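Local coordinates for arginine kinase (Cydia pomonella granulosis virus, PDB 6VVG), which acts as a viral protein kinase, probably of the serine/threonine type, whose activity relies on side-to-side dimerization, at the interface of chains A and B. Numbering follows the deposited sequence. Chains: chain A/B, Arginine kinase.

Contact 1 and contact 2 belong to the same two-fold interface, and their C-alpha centres lie about 27 Å apart. They share no residue. Contact 1 joins the loop after helix 115-133 of each chain, just ahead of the catalytic loop, to the activation segment of the other at strand 165-166 and the residues after it. Contact 2 joins the N-terminal helices and strands 76-82 of the two small lobes. Both lobes therefore take part in the dimer. Two separate regions of attachment should restrict rocking between subunits and help steady the side-to-side dimer, centred on the regulatory alpha C helix, that kinase activity requires.

Contact 1: the interface of chains A and B. Residues chain A 134-137, 166-167; chain B 136, 166-169.
A:Asn136 reaches across to B:Ile166 and B:Val167, meeting a methyl group with its root and a carbonyl with its tip. A:Asn136 CB rests 3.8 Å from the branch methyl CG2 of B:Ile166. A:Asn136 CG, anti to the backbone carbonyl carbon (chi1 -85°), lies 3.9 Å from B:Val167 O, and the carboxamide turns toward that residue. There A:Asn136 ND2 donates a hydrogen bond of 2.8 Å to B:Val167 O, in the plane of the carbonyl and on one of its lone pairs, and also touches the carbonyl carbon C of B:Gly168. The bond is bent, 143° at the hydrogen, although the acceptor stays close to the amide plane. The twin bond, from B:Asn136 ND2 to A:Val167 O at 2.9 Å, is straighter (161°). A water joins the two acceptors, 2.8 Å from A:Val167 O and 2.6 Å from B:Val167 O, giving each a second polar partner. Beneath this polar layer the two Ile166 side chains meet tip to tip, CG2 of A:Ile166 lying 3.6 Å from CG2 of B:Ile166. B:Ile166 CD1 lies 3.6 Å from the backbone O of A:Asn135 and also reaches A:Ile137, whose side chain crosses that of B:Ile166 at about a right angle. B:Thr169 OG1 hydrogen-bonds to B:Ile166 O, which probably steadies segment 166-169, while CG2 of B:Thr169 faces A:Asn135 O. Asn136 follows helix 115-133, just ahead of the catalytic loop, and Ile166 lies in the activation segment, beyond Asp160 of the DYG motif, the counterpart of the kinase DFG.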
ATOM      1  N   LYS A 134      -0.577 -11.400   5.604  1.00 10.46           N
ATOM      2  CA  LYS A 134      -0.577 -12.123   4.338  1.00 13.41           C
ATOM      3  C   LYS A 134      -0.470 -11.181   3.142  1.00 15.81           C
ATOM      4  O   LYS A 134      -0.074 -11.614   2.053  1.00 10.74           O
ATOM      5  CB  LYS A 134      -1.843 -12.972   4.211  1.00 15.14           C
ATOM      6  CG  LYS A 134      -1.912 -14.193   5.129  1.00 21.88           C
ATOM      7  CD  LYS A 134      -3.243 -14.929   4.933  1.00 22.07           C
ATOM      8  CE  LYS A 134      -3.463 -16.013   5.979  1.00 41.90           C
ATOM      9  NZ  LYS A 134      -4.829 -15.934   6.583  1.00 31.23           N
ATOM     10  N   ASN A 135      -0.821  -9.909   3.319  1.00 14.55           N
ATOM     11  CA  ASN A 135      -0.703  -8.901   2.274  1.00 13.00           C
ATOM     12  C   ASN A 135       0.665  -8.232   2.254  1.00 10.61           C
ATOM     13  O   ASN A 135       0.875  -7.310   1.458  1.00 12.50           O
ATOM     14  CB  ASN A 135      -1.789  -7.834   2.457  1.00 10.51           C
ATOM     15  CG  ASN A 135      -3.189  -8.423   2.493  1.00 17.37           C
ATOM     16  OD1 ASN A 135      -3.724  -8.841   1.467  1.00 14.89           O
ATOM     17  ND2 ASN A 135      -3.787  -8.460   3.678  1.00 18.20           N
ATOM     18  N   ASN A 136       1.596  -8.682   3.098  1.00 12.93           N
ATOM     19  CA  ASN A 136       2.908  -8.050   3.252  1.00 12.80           C
ATOM     20  C   ASN A 136       2.763  -6.599   3.705  1.00  6.89           C
ATOM     21  O   ASN A 136       3.475  -5.702   3.248  1.00  8.09           O
ATOM     22  CB  ASN A 136       3.730  -8.159   1.967  1.00 10.91           C
ATOM     23  CG  ASN A 136       4.479  -9.483   1.873  1.00 17.37           C
ATOM     24  OD1 ASN A 136       4.349 -10.341   2.747  1.00 19.92           O
ATOM     25  ND2 ASN A 136       5.264  -9.653   0.815  1.00 15.31           N
ATOM     26  N   ILE A 137       1.830  -6.377   4.623  1.00  9.93           N
ATOM     27  CA  ILE A 137       1.632  -5.095   5.285  1.00 11.56           C
ATOM     28  C   ILE A 137       1.683  -5.339   6.786  1.00 11.22           C
ATOM     29  O   ILE A 137       1.161  -6.348   7.274  1.00 11.72           O
ATOM     30  CB  ILE A 137       0.287  -4.453   4.881  1.00 16.50           C
ATOM     31  CG1 ILE A 137       0.266  -4.172   3.377  1.00 14.13           C
ATOM     32  CG2 ILE A 137       0.046  -3.180   5.670  1.00 14.33           C
ATOM     33  CD1 ILE A 137      -1.066  -3.656   2.859  1.00 12.66           C
ATOM     34  N   ILE A 166       4.534  -1.155   4.336  1.00 11.48           N
ATOM     35  CA  ILE A 166       4.805  -2.306   3.481  1.00  9.52           C
ATOM     36  C   ILE A 166       6.031  -3.041   4.005  1.00 12.08           C
ATOM     37  O   ILE A 166       7.056  -2.424   4.316  1.00  9.29           O
ATOM     38  CB  ILE A 166       5.015  -1.869   2.022  1.00 10.97           C
ATOM     39  CG1 ILE A 166       3.721  -1.317   1.422  1.00 13.45           C
ATOM     40  CG2 ILE A 166       5.524  -3.035   1.191  1.00 10.93           C
ATOM     41  CD1 ILE A 166       3.875  -0.769   0.007  1.00 16.80           C
ATOM     42  N   VAL A 167       5.931  -4.370   4.090  1.00  9.06           N
ATOM     43  CA  VAL A 167       7.045  -5.178   4.569  1.00 10.73           C
ATOM     44  C   VAL A 167       8.258  -4.956   3.679  1.00  9.94           C
ATOM     45  O   VAL A 167       8.160  -4.986   2.446  1.00 10.98           O
ATOM     46  CB  VAL A 167       6.647  -6.661   4.604  1.00 11.86           C
ATOM     47  CG1 VAL A 167       7.862  -7.540   4.874  1.00 14.06           C
ATOM     48  CG2 VAL A 167       5.560  -6.897   5.642  1.00 12.10           C
TER
ATOM     49  N   ASN B 136       8.854  -1.095  -2.297  1.00  8.09           N
ATOM     50  CA  ASN B 136       8.546  -2.513  -2.486  1.00 11.30           C
ATOM     51  C   ASN B 136       7.215  -2.693  -3.212  1.00  8.61           C
ATOM     52  O   ASN B 136       6.424  -3.588  -2.908  1.00 10.83           O
ATOM     53  CB  ASN B 136       8.559  -3.261  -1.153  1.00 14.44           C
ATOM     54  CG  ASN B 136       9.896  -3.932  -0.879  1.00 20.33           C
ATOM     55  OD1 ASN B 136      10.831  -3.830  -1.675  1.00 19.70           O
ATOM     56  ND2 ASN B 136       9.995  -4.617   0.252  1.00 14.25           N
ATOM     57  N   ILE B 166       2.596  -5.665  -4.304  1.00 15.07           N
ATOM     58  CA  ILE B 166       3.651  -5.571  -3.302  1.00  9.56           C
ATOM     59  C   ILE B 166       4.618  -6.727  -3.504  1.00  9.96           C
ATOM     60  O   ILE B 166       4.209  -7.868  -3.751  1.00  9.60           O
ATOM     61  CB  ILE B 166       3.061  -5.577  -1.879  1.00 12.66           C
ATOM     62  CG1 ILE B 166       2.179  -4.342  -1.676  1.00 12.01           C
ATOM     63  CG2 ILE B 166       4.173  -5.617  -0.842  1.00 10.33           C
ATOM     64  CD1 ILE B 166       1.562  -4.226  -0.297  1.00 12.80           C
ATOM     65  N   VAL B 167       5.914  -6.430  -3.387  1.00 13.73           N
ATOM     66  CA  VAL B 167       6.931  -7.458  -3.554  1.00 11.28           C
ATOM     67  C   VAL B 167       6.709  -8.575  -2.545  1.00 18.28           C
ATOM     68  O   VAL B 167       6.398  -8.333  -1.371  1.00 14.60           O
ATOM     69  CB  VAL B 167       8.332  -6.843  -3.406  1.00 10.48           C
ATOM     70  CG1 VAL B 167       9.396  -7.931  -3.418  1.00 22.93           C
ATOM     71  CG2 VAL B 167       8.580  -5.820  -4.508  1.00 16.07           C
ATOM     72  N   GLY B 168       6.852  -9.813  -3.009  1.00 11.02           N
ATOM     73  CA  GLY B 168       6.769 -10.965  -2.142  1.00 14.90           C
ATOM     74  C   GLY B 168       5.404 -11.606  -2.035  1.00 16.04           C
ATOM     75  O   GLY B 168       5.290 -12.670  -1.415  1.00 12.51           O
ATOM     76  N   THR B 169       4.366 -10.993  -2.592  1.00 10.03           N
ATOM     77  CA  THR B 169       3.052 -11.612  -2.597  1.00 12.62           C
ATOM     78  C   THR B 169       2.940 -12.601  -3.756  1.00 13.32           C
ATOM     79  O   THR B 169       3.574 -12.419  -4.799  1.00 14.92           O
ATOM     80  CB  THR B 169       1.960 -10.555  -2.719  1.00 13.69           C
ATOM     81  OG1 THR B 169       2.199  -9.735  -3.870  1.00 17.49           O
ATOM     82  CG2 THR B 169       1.928  -9.675  -1.474  1.00 12.56           C
TER
HETATM   83  O   HOH W   1       7.209  -7.028   0.768  1.00 21.27           O

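Contact 2: the interface of chains A and B. Residues chain A 10, 14, 80-82, 86, 88; chain B 10, 14, 79-80.
A:Val80 packs against B:Val10 and B:Leu14 at the apolar centre, with strand 76-82 of one chain set against helix 4-15 of the other. Its CG1 is anti to the backbone N (chi1 180°) and directed at both side chains. The fit is tight: A:Val80 CG1 lies 3.4 Å from CD1 of B:Leu14, which slides past in the opposite direction. A:Val80 CG1 also lies 3.5 Å from CG1 of B:Val10, the two side chains meeting tip to tip. A:Leu88 approaches B:Val10 from the neighbouring strand, while A:Leu14 crosses it at about a right angle through CD2. The twin contact, where B:Val80 faces the poorly ordered A:Val10, is less certain. Near the two-fold axis the Val80 side chains stand side by side and point the same way, as strands 76-82 pair antiparallel. A:Phe81 N donates to B:Phe79 O at 2.8 Å, and B:Phe79 N returns a bond of 3.1 Å to A:Phe81 O. At the rim, ND2 of A:Asn82 lies 3.6 Å from CG2 of B:Val10, which also abuts the backbone O of A:Glu86. A:Asn82 ND2 donates a nearly straight bond (178° at the hydrogen) of 2.8 Å to A:Glu86 O, tying strand end to loop and fixing the carboxamide beside the valine. The strand pairing carries the beta-sheet of one small lobe into the other, and the reciprocal contacts of the N-terminal helices reinforce the dimer on which kinase activity relies.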
ATOM      1  N   VAL A  10     -21.415  12.132  -5.230  1.00 58.62           N
ATOM      2  CA  VAL A  10     -20.422  12.163  -4.163  1.00 51.84           C
ATOM      3  C   VAL A  10     -20.680  13.339  -3.234  1.00 53.02           C
ATOM      4  O   VAL A  10     -20.738  13.183  -2.005  1.00 60.02           O
ATOM      5  CB  VAL A  10     -19.013  12.262  -4.758  1.00 50.32           C
ATOM      6  CG1 VAL A  10     -18.053  12.716  -3.590  1.00 57.58           C
ATOM      7  CG2 VAL A  10     -18.572  11.064  -5.432  1.00 60.16           C
ATOM      8  N   LEU A  14     -22.027  12.445   0.554  1.00 62.58           N
ATOM      9  CA  LEU A  14     -21.206  12.905   1.664  1.00 54.40           C
ATOM     10  C   LEU A  14     -21.690  14.225   2.251  1.00 40.37           C
ATOM     11  O   LEU A  14     -21.061  14.726   3.192  1.00 52.69           O
ATOM     12  CB  LEU A  14     -19.753  13.037   1.215  1.00 49.34           C
ATOM     13  CG  LEU A  14     -18.651  13.178   2.264  1.00 43.41           C
ATOM     14  CD1 LEU A  14     -17.992  11.865   2.567  1.00 47.21           C
ATOM     15  CD2 LEU A  14     -17.626  14.186   1.727  1.00 43.63           C
ATOM     16  N   VAL A  80     -12.610  10.329   1.001  1.00 15.98           N
ATOM     17  CA  VAL A  80     -12.352  11.409   0.062  1.00 17.80           C
ATOM     18  C   VAL A  80     -10.961  11.941   0.372  1.00 22.04           C
ATOM     19  O   VAL A  80     -10.732  12.491   1.455  1.00 22.90           O
ATOM     20  CB  VAL A  80     -13.396  12.528   0.161  1.00 23.47           C
ATOM     21  CG1 VAL A  80     -13.061  13.625  -0.834  1.00 27.88           C
ATOM     22  CG2 VAL A  80     -14.791  11.979  -0.070  1.00 23.25           C
ATOM     23  N   PHE A  81     -10.032  11.771  -0.563  1.00 20.27           N
ATOM     24  CA  PHE A  81      -8.694  12.329  -0.445  1.00 20.02           C
ATOM     25  C   PHE A  81      -8.604  13.581  -1.304  1.00 18.84           C
ATOM     26  O   PHE A  81      -9.083  13.595  -2.441  1.00 15.16           O
ATOM     27  CB  PHE A  81      -7.630  11.314  -0.875  1.00 21.47           C
ATOM     28  CG  PHE A  81      -6.310  11.936  -1.231  1.00 25.18           C
ATOM     29  CD1 PHE A  81      -5.356  12.184  -0.257  1.00 20.63           C
ATOM     30  CD2 PHE A  81      -6.022  12.269  -2.543  1.00 16.26           C
ATOM     31  CE1 PHE A  81      -4.142  12.760  -0.589  1.00 22.57           C
ATOM     32  CE2 PHE A  81      -4.815  12.842  -2.879  1.00 20.85           C
ATOM     33  CZ  PHE A  81      -3.874  13.090  -1.903  1.00 19.80           C
ATOM     34  N   ASN A  82      -8.003  14.635  -0.751  1.00 18.57           N
ATOM     35  CA  ASN A  82      -7.726  15.867  -1.484  1.00 18.57           C
ATOM     36  C   ASN A  82      -6.252  16.208  -1.334  1.00 25.73           C
ATOM     37  O   ASN A  82      -5.738  16.264  -0.213  1.00 22.34           O
ATOM     38  CB  ASN A  82      -8.586  17.031  -0.982  1.00 23.52           C
ATOM     39  CG  ASN A  82     -10.055  16.821  -1.247  1.00 38.39           C
ATOM     40  OD1 ASN A  82     -10.506  16.849  -2.395  1.00 45.04           O
ATOM     41  ND2 ASN A  82     -10.816  16.606  -0.184  1.00 42.80           N
ATOM     42  N   GLU A  86      -8.163  18.809   3.240  1.00 28.11           N
ATOM     43  CA  GLU A  86      -8.459  17.742   4.182  1.00 30.50           C
ATOM     44  C   GLU A  86      -9.007  16.521   3.455  1.00 27.41           C
ATOM     45  O   GLU A  86      -9.636  16.628   2.398  1.00 32.09           O
ATOM     46  CB  GLU A  86      -9.476  18.219   5.221  1.00 32.39           C
ATOM     47  CG  GLU A  86      -9.043  19.444   6.011  1.00 32.59           C
ATOM     48  CD  GLU A  86     -10.016  19.795   7.121  1.00 33.43           C
ATOM     49  OE1 GLU A  86     -11.211  19.998   6.823  1.00 38.53           O
ATOM     50  OE2 GLU A  86      -9.588  19.867   8.292  1.00 32.36           O
ATOM     51  N   LEU A  88     -11.185  12.752   4.188  1.00 21.55           N
ATOM     52  CA  LEU A  88     -12.181  12.192   5.085  1.00 21.41           C
ATOM     53  C   LEU A  88     -12.206  10.675   4.991  1.00 18.47           C
ATOM     54  O   LEU A  88     -12.173  10.113   3.895  1.00 17.87           O
ATOM     55  CB  LEU A  88     -13.573  12.716   4.741  1.00 22.15           C
ATOM     56  CG  LEU A  88     -13.804  14.217   4.594  1.00 34.38           C
ATOM     57  CD1 LEU A  88     -15.312  14.505   4.565  1.00 45.42           C
ATOM     58  CD2 LEU A  88     -13.130  14.957   5.723  1.00 31.09           C
TER
ATOM     59  N   VAL B  10     -14.958  19.819   1.660  1.00 43.08           N
ATOM     60  CA  VAL B  10     -14.518  18.656   0.894  1.00 39.62           C
ATOM     61  C   VAL B  10     -15.456  18.423  -0.283  1.00 27.88           C
ATOM     62  O   VAL B  10     -15.014  18.218  -1.417  1.00 40.67           O
ATOM     63  CB  VAL B  10     -14.414  17.416   1.802  1.00 47.65           C
ATOM     64  CG1 VAL B  10     -14.620  16.148   0.993  1.00 48.81           C
ATOM     65  CG2 VAL B  10     -13.057  17.406   2.510  1.00 34.59           C
ATOM     66  N   LEU B  14     -14.587  19.095  -4.726  1.00 34.80           N
ATOM     67  CA  LEU B  14     -14.857  18.140  -5.794  1.00 40.23           C
ATOM     68  C   LEU B  14     -15.931  18.625  -6.756  1.00 36.48           C
ATOM     69  O   LEU B  14     -15.945  18.198  -7.914  1.00 32.20           O
ATOM     70  CB  LEU B  14     -15.278  16.805  -5.204  1.00 40.60           C
ATOM     71  CG  LEU B  14     -14.154  16.055  -4.502  1.00 46.84           C
ATOM     72  CD1 LEU B  14     -14.618  15.484  -3.166  1.00 50.10           C
ATOM     73  CD2 LEU B  14     -13.627  14.959  -5.421  1.00 39.77           C
ATOM     74  N   PHE B  79      -9.463  11.669  -4.798  1.00 12.33           N
ATOM     75  CA  PHE B  79      -9.867  10.271  -4.864  1.00 14.31           C
ATOM     76  C   PHE B  79     -11.089  10.110  -3.976  1.00 17.38           C
ATOM     77  O   PHE B  79     -11.063  10.504  -2.806  1.00 11.40           O
ATOM     78  CB  PHE B  79      -8.735   9.337  -4.418  1.00 12.08           C
ATOM     79  CG  PHE B  79      -9.149   7.897  -4.283  1.00 13.00           C
ATOM     80  CD1 PHE B  79      -9.766   7.230  -5.331  1.00 23.04           C
ATOM     81  CD2 PHE B  79      -8.912   7.209  -3.106  1.00 18.82           C
ATOM     82  CE1 PHE B  79     -10.144   5.902  -5.199  1.00 23.70           C
ATOM     83  CE2 PHE B  79      -9.284   5.887  -2.968  1.00 21.01           C
ATOM     84  CZ  PHE B  79      -9.900   5.232  -4.014  1.00 19.85           C
ATOM     85  N   VAL B  80     -12.160   9.559  -4.538  1.00 21.80           N
ATOM     86  CA  VAL B  80     -13.404   9.322  -3.815  1.00 17.42           C
ATOM     87  C   VAL B  80     -13.689   7.830  -3.863  1.00 24.53           C
ATOM     88  O   VAL B  80     -13.774   7.244  -4.950  1.00 19.79           O
ATOM     89  CB  VAL B  80     -14.576  10.120  -4.408  1.00 22.87           C
ATOM     90  CG1 VAL B  80     -15.832   9.922  -3.565  1.00 27.53           C
ATOM     91  CG2 VAL B  80     -14.221  11.595  -4.513  1.00 24.47           C
TER